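Transcriptional regulator AcuR (Rhodobacter sphaeroides 2.4.1, PDB 3BRU) represses transcription of its own operon as a DNA-binding regulator of the TetR family, probably by binding two operator sequences in the promoter. Local coordinates at residues F77-A80 with L81-A84; G127-V130 with G131-Q135. One frame throughout, in Å; residues are numbered along the deposited sequence.

Contact 1: F77-A80 with L81-A84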
ATOM      1  N   PHE A  77      16.663 -15.514   4.384  1.00 20.55           N
ATOM      2  CA  PHE A  77      15.648 -15.412   5.435  1.00 19.21           C
ATOM      3  C   PHE A  77      14.341 -14.726   5.029  1.00 18.97           C
ATOM      4  O   PHE A  77      13.251 -15.305   5.198  1.00 19.04           O
ATOM      5  CB  PHE A  77      16.244 -14.713   6.656  1.00 18.41           C
ATOM      6  CG  PHE A  77      15.345 -14.702   7.859  1.00 18.30           C
ATOM      7  CD1 PHE A  77      14.779 -15.862   8.341  1.00 19.24           C
ATOM      8  CD2 PHE A  77      15.073 -13.518   8.525  1.00 20.45           C
ATOM      9  CE1 PHE A  77      13.994 -15.852   9.466  1.00 17.86           C
ATOM     10  CE2 PHE A  77      14.269 -13.502   9.631  1.00 18.02           C
ATOM     11  CZ  PHE A  77      13.746 -14.665  10.109  1.00 17.79           C
ATOM     12  N   GLY A  78      14.434 -13.492   4.540  1.00 18.10           N
ATOM     13  CA  GLY A  78      13.293 -12.817   3.929  1.00 18.46           C
ATOM     14  C   GLY A  78      12.501 -13.636   2.900  1.00 18.98           C
ATOM     15  O   GLY A  78      11.274 -13.628   2.937  1.00 20.41           O
ATOM     16  N   LEU A  79      13.169 -14.345   1.979  1.00 18.58           N
ATOM     17  CA  LEU A  79      12.462 -15.226   1.028  1.00 18.19           C
ATOM     18  C   LEU A  79      11.779 -16.421   1.657  1.00 18.20           C
ATOM     19  O   LEU A  79      10.715 -16.836   1.213  1.00 19.16           O
ATOM     20  CB  LEU A  79      13.396 -15.713  -0.083  1.00 18.51           C
ATOM     21  CG  LEU A  79      13.846 -14.645  -1.086  1.00 18.78           C
ATOM     22  CD1 LEU A  79      15.067 -15.144  -1.860  1.00 20.88           C
ATOM     23  CD2 LEU A  79      12.719 -14.295  -2.033  1.00 20.36           C
ATOM     24  N   ALA A  80      12.404 -16.989   2.676  1.00 18.29           N
ATOM     25  CA  ALA A  80      11.807 -18.037   3.483  1.00 19.10           C
ATOM     26  C   ALA A  80      10.559 -17.531   4.194  1.00 19.39           C
ATOM     27  O   ALA A  80       9.603 -18.291   4.367  1.00 20.41           O
ATOM     28  CB  ALA A  80      12.821 -18.581   4.527  1.00 17.83           C
ATOM     29  N   LEU A  81      10.577 -16.272   4.642  1.00 19.66           N
ATOM     30  CA  LEU A  81       9.400 -15.697   5.311  1.00 18.98           C
ATOM     31  C   LEU A  81       8.249 -15.521   4.353  1.00 18.28           C
ATOM     32  O   LEU A  81       7.130 -15.731   4.740  1.00 17.65           O
ATOM     33  CB  LEU A  81       9.693 -14.364   6.020  1.00 18.31           C
ATOM     34  CG  LEU A  81      10.679 -14.412   7.177  1.00 18.39           C
ATOM     35  CD1 LEU A  81      11.047 -12.986   7.596  1.00 17.20           C
ATOM     36  CD2 LEU A  81      10.127 -15.222   8.337  1.00 13.87           C
ATOM     37  N   ILE A  82       8.534 -15.093   3.126  1.00 17.83           N
ATOM     38  CA  ILE A  82       7.506 -15.000   2.093  1.00 18.29           C
ATOM     39  C   ILE A  82       6.895 -16.394   1.807  1.00 18.99           C
ATOM     40  O   ILE A  82       5.675 -16.529   1.766  1.00 19.51           O
ATOM     41  CB  ILE A  82       8.053 -14.380   0.781  1.00 17.61           C
ATOM     42  CG1 ILE A  82       8.416 -12.916   0.958  1.00 16.54           C
ATOM     43  CG2 ILE A  82       7.059 -14.532  -0.367  1.00 17.16           C
ATOM     44  CD1 ILE A  82       9.417 -12.454  -0.134  1.00 15.88           C
ATOM     45  N   GLU A  83       7.734 -17.418   1.624  1.00 20.20           N
ATOM     46  CA  GLU A  83       7.239 -18.806   1.473  1.00 21.83           C
ATOM     47  C   GLU A  83       6.415 -19.272   2.668  1.00 21.64           C
ATOM     48  O   GLU A  83       5.428 -19.982   2.495  1.00 22.01           O
ATOM     49  CB  GLU A  83       8.372 -19.786   1.192  1.00 22.07           C
ATOM     50  CG  GLU A  83       8.985 -19.572  -0.170  1.00 27.78           C
ATOM     51  CD  GLU A  83      10.391 -20.202  -0.357  1.00 37.10           C
ATOM     52  OE1 GLU A  83      11.101 -20.514   0.649  1.00 41.27           O
ATOM     53  OE2 GLU A  83      10.791 -20.387  -1.540  1.00 39.40           O
ATOM     54  N   ALA A  84       6.781 -18.849   3.874  1.00 21.51           N
ATOM     55  CA  ALA A  84       6.021 -19.273   5.072  1.00 21.70           C
ATOM     56  C   ALA A  84       4.655 -18.600   5.122  1.00 21.71           C
ATOM     57  O   ALA A  84       3.641 -19.246   5.439  1.00 22.10           O
ATOM     58  CB  ALA A  84       6.813 -19.001   6.370  1.00 21.05           C
TER

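Contact 2: G127-V130 with G131-Q135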
ATOM      1  N   GLY A 127       0.197  -5.690   9.644  1.00 24.33           N
ATOM      2  CA  GLY A 127      -0.450  -5.721   8.353  1.00 24.22           C
ATOM      3  C   GLY A 127      -0.098  -6.949   7.557  1.00 24.78           C
ATOM      4  O   GLY A 127       0.212  -8.020   8.109  1.00 24.85           O
ATOM      5  N   CYS A 128      -0.145  -6.782   6.239  1.00 24.38           N
ATOM      6  CA  CYS A 128       0.181  -7.842   5.330  1.00 23.68           C
ATOM      7  C   CYS A 128       1.696  -7.816   5.092  1.00 22.92           C
ATOM      8  O   CYS A 128       2.262  -6.768   4.790  1.00 23.21           O
ATOM      9  CB  CYS A 128      -0.592  -7.666   4.027  1.00 23.28           C
ATOM     10  SG  CYS A 128      -0.272  -9.024   2.912  1.00 24.56           S
ATOM     11  N   LEU A 129       2.343  -8.963   5.235  1.00 22.03           N
ATOM     12  CA  LEU A 129       3.770  -9.080   4.929  1.00 22.27           C
ATOM     13  C   LEU A 129       4.076  -8.710   3.472  1.00 21.72           C
ATOM     14  O   LEU A 129       5.056  -8.032   3.180  1.00 21.35           O
ATOM     15  CB  LEU A 129       4.277 -10.505   5.213  1.00 22.46           C
ATOM     16  CG  LEU A 129       5.731 -10.683   4.801  1.00 23.53           C
ATOM     17  CD1 LEU A 129       6.599  -9.993   5.815  1.00 27.82           C
ATOM     18  CD2 LEU A 129       6.124 -12.121   4.681  1.00 24.20           C
ATOM     19  N   VAL A 130       3.225  -9.185   2.569  1.00 21.12           N
ATOM     20  CA  VAL A 130       3.402  -8.989   1.150  1.00 20.29           C
ATOM     21  C   VAL A 130       3.215  -7.535   0.732  1.00 19.80           C
ATOM     22  O   VAL A 130       3.904  -7.019  -0.169  1.00 19.79           O
ATOM     23  CB  VAL A 130       2.487  -9.972   0.365  1.00 20.48           C
ATOM     24  CG1 VAL A 130       2.405  -9.608  -1.129  1.00 19.35           C
ATOM     25  CG2 VAL A 130       2.992 -11.403   0.577  1.00 20.71           C
ATOM     26  N   GLY A 131       2.282  -6.870   1.390  1.00 19.82           N
ATOM     27  CA  GLY A 131       2.069  -5.446   1.158  1.00 19.41           C
ATOM     28  C   GLY A 131       3.209  -4.646   1.729  1.00 19.72           C
ATOM     29  O   GLY A 131       3.709  -3.728   1.054  1.00 19.01           O
ATOM     30  N   ASN A 132       3.616  -4.957   2.966  1.00 19.80           N
ATOM     31  CA  ASN A 132       4.777  -4.251   3.563  1.00 21.74           C
ATOM     32  C   ASN A 132       6.014  -4.352   2.689  1.00 21.81           C
ATOM     33  O   ASN A 132       6.672  -3.347   2.449  1.00 22.73           O
ATOM     34  CB  ASN A 132       5.155  -4.765   4.952  1.00 21.75           C
ATOM     35  CG  ASN A 132       4.115  -4.456   6.024  1.00 25.04           C
ATOM     36  OD1 ASN A 132       3.019  -3.909   5.764  1.00 28.90           O
ATOM     37  ND2 ASN A 132       4.458  -4.809   7.259  1.00 28.39           N
ATOM     38  N   LEU A 133       6.358  -5.556   2.235  1.00 21.87           N
ATOM     39  CA  LEU A 133       7.581  -5.719   1.468  1.00 22.08           C
ATOM     40  C   LEU A 133       7.419  -5.137   0.061  1.00 22.77           C
ATOM     41  O   LEU A 133       8.373  -4.546  -0.492  1.00 22.96           O
ATOM     42  CB  LEU A 133       8.009  -7.181   1.383  1.00 22.19           C
ATOM     43  CG  LEU A 133       8.361  -7.963   2.648  1.00 24.12           C
ATOM     44  CD1 LEU A 133       8.851  -9.351   2.273  1.00 24.79           C
ATOM     45  CD2 LEU A 133       9.387  -7.277   3.499  1.00 23.51           C
ATOM     46  N   GLY A 134       6.229  -5.314  -0.516  1.00 22.96           N
ATOM     47  CA  GLY A 134       5.909  -4.771  -1.841  1.00 23.59           C
ATOM     48  C   GLY A 134       6.135  -3.271  -1.962  1.00 23.94           C
ATOM     49  O   GLY A 134       6.754  -2.787  -2.919  1.00 24.03           O
ATOM     50  N   GLN A 135       5.618  -2.538  -0.990  1.00 24.40           N
ATOM     51  CA  GLN A 135       5.870  -1.114  -0.871  1.00 25.60           C
ATOM     52  C   GLN A 135       7.348  -0.719  -0.746  1.00 26.28           C
ATOM     53  O   GLN A 135       7.736   0.326  -1.265  1.00 26.94           O
ATOM     54  CB  GLN A 135       5.071  -0.520   0.292  1.00 25.28           C
ATOM     55  CG  GLN A 135       4.966   0.993   0.241  1.00 25.58           C
ATOM     56  CD  GLN A 135       4.036   1.514  -0.869  1.00 26.25           C
ATOM     57  OE1 GLN A 135       4.278   1.284  -2.053  1.00 26.75           O
ATOM     58  NE2 GLN A 135       2.999   2.274  -0.479  1.00 24.16           N
TER
HETATM   59  O   HOH W   1       0.198  -4.077   5.409  1.00 28.22           O

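Contact 1: F77-A80 with L81-A84
Phe77 turns its CG away from its own backbone N (chi1 -173°), and Leu81, one helical turn later, sets its CG beside the backbone N (chi1 -64°). The two side chains therefore converge on the same side of the helix. The CD1 methyl of Leu81 comes over one face of the Phe77 ring, 4.1 Å from the ring centroid and shifted toward the rim. This is a CH-pi contact, with Leu81 CD1 nearest to Phe77 CE2 at 3.8 Å. The other methyl, CD2, reaches CZ and CE1 of the same ring, so both tips of the leucine fork meet the aromatic side chain. The backbone of the same pair is also joined. Leu81 N donates to Phe77 O at 2.9 Å, with the donor in the carbonyl plane.

Three more i to i+4 bonds continue the helix: Ile82 N to Gly78 O, Glu83 N to Leu79 O and Ala84 N to Ala80 O. The Glu83 bond is the straightest, with an N-H...O angle of 172°. Glu83 CG also lies 3.5 Å from Leu79 O. Ile82 lays CG1 against the carbonyl of Gly78, 3.5 Å from Gly78 O. Ile82 CD1 meets Leu79 CD2 more loosely, at 4.2 Å.

The neighbours differ around the helix. Phe77 meets the rings of Phe67, edge-to-face, and Phe71. Leu81 packs on Ile36 and Leu43 of helix 31-45, while Leu79 and Ile82 touch helix 143-167.

Helix 74-97 thus offers one apolar side to the DNA-binding domain and another to the C-terminal domain. This is characteristic of the TetR family, where this long helix links the helix-turn-helix domain to the C-terminal core.

Contact 2: G127-V130 with G131-Q135
Asn132 N donates to Cys128 O at 2.9 Å, and the next two i to i+4 bonds, from Leu133 N to Leu129 O and from Gly134 N to Val130 O, carry the short helix onward. Cys128 is its N-cap. The thiol SG, anti to the backbone N (chi1 -177°), accepts a weak bond from Gly131 N at 3.7 Å. A water joins the same turn from another side: it accepts from Cys128 N at 2.9 Å and donates to Asn132 OD1 at 2.8 Å.

The amide of Asn132 has further partners. ND2 donates to Leu43 O and, weakly, to Thr44 O near the end of helix 31-45. OD1 also receives a weak bond from Lys197 NZ of the same chain. With the amide cut back to an alanine, the carbonyl of Leu43 would probably lose this donor and the water one of its partners.

Leu129 and Leu133 lie one turn apart, and Leu129 CD1 touches Leu133 CG at 4.2 Å. Leu133 CG also lies 3.3 Å from Leu129 O. Both leucines pack on Leu43. At the helix end, Gln135 O accepts from Lys197 of the second subunit.

The arrangement is an N-capped short helix of the TetR-type C-terminal domain, buried against the DNA-binding domain and reaching the second subunit at its C-terminal end.

How the contacts relate
Along the chain, contact 1 comes first, on helix 74-97, and contact 2 follows on helix 129-135, after helix 104-120. Each is local to its own helix. Neither closes a long loop, and they neither nest nor cross. In space their centres lie about 12 Å apart and the two helices touch. Leu129 CD2 packs on Leu81 O and on Ile82 CA, and Leu133 CD1 meets Ile82 CG1 at 3.8 Å. Leu43 of helix 31-45 touches both contacts, and so does Leu148 of helix 143-167. Together they join the TetR-type DNA-binding region to the C-terminal region, and contact 2 extends the connection to the second subunit.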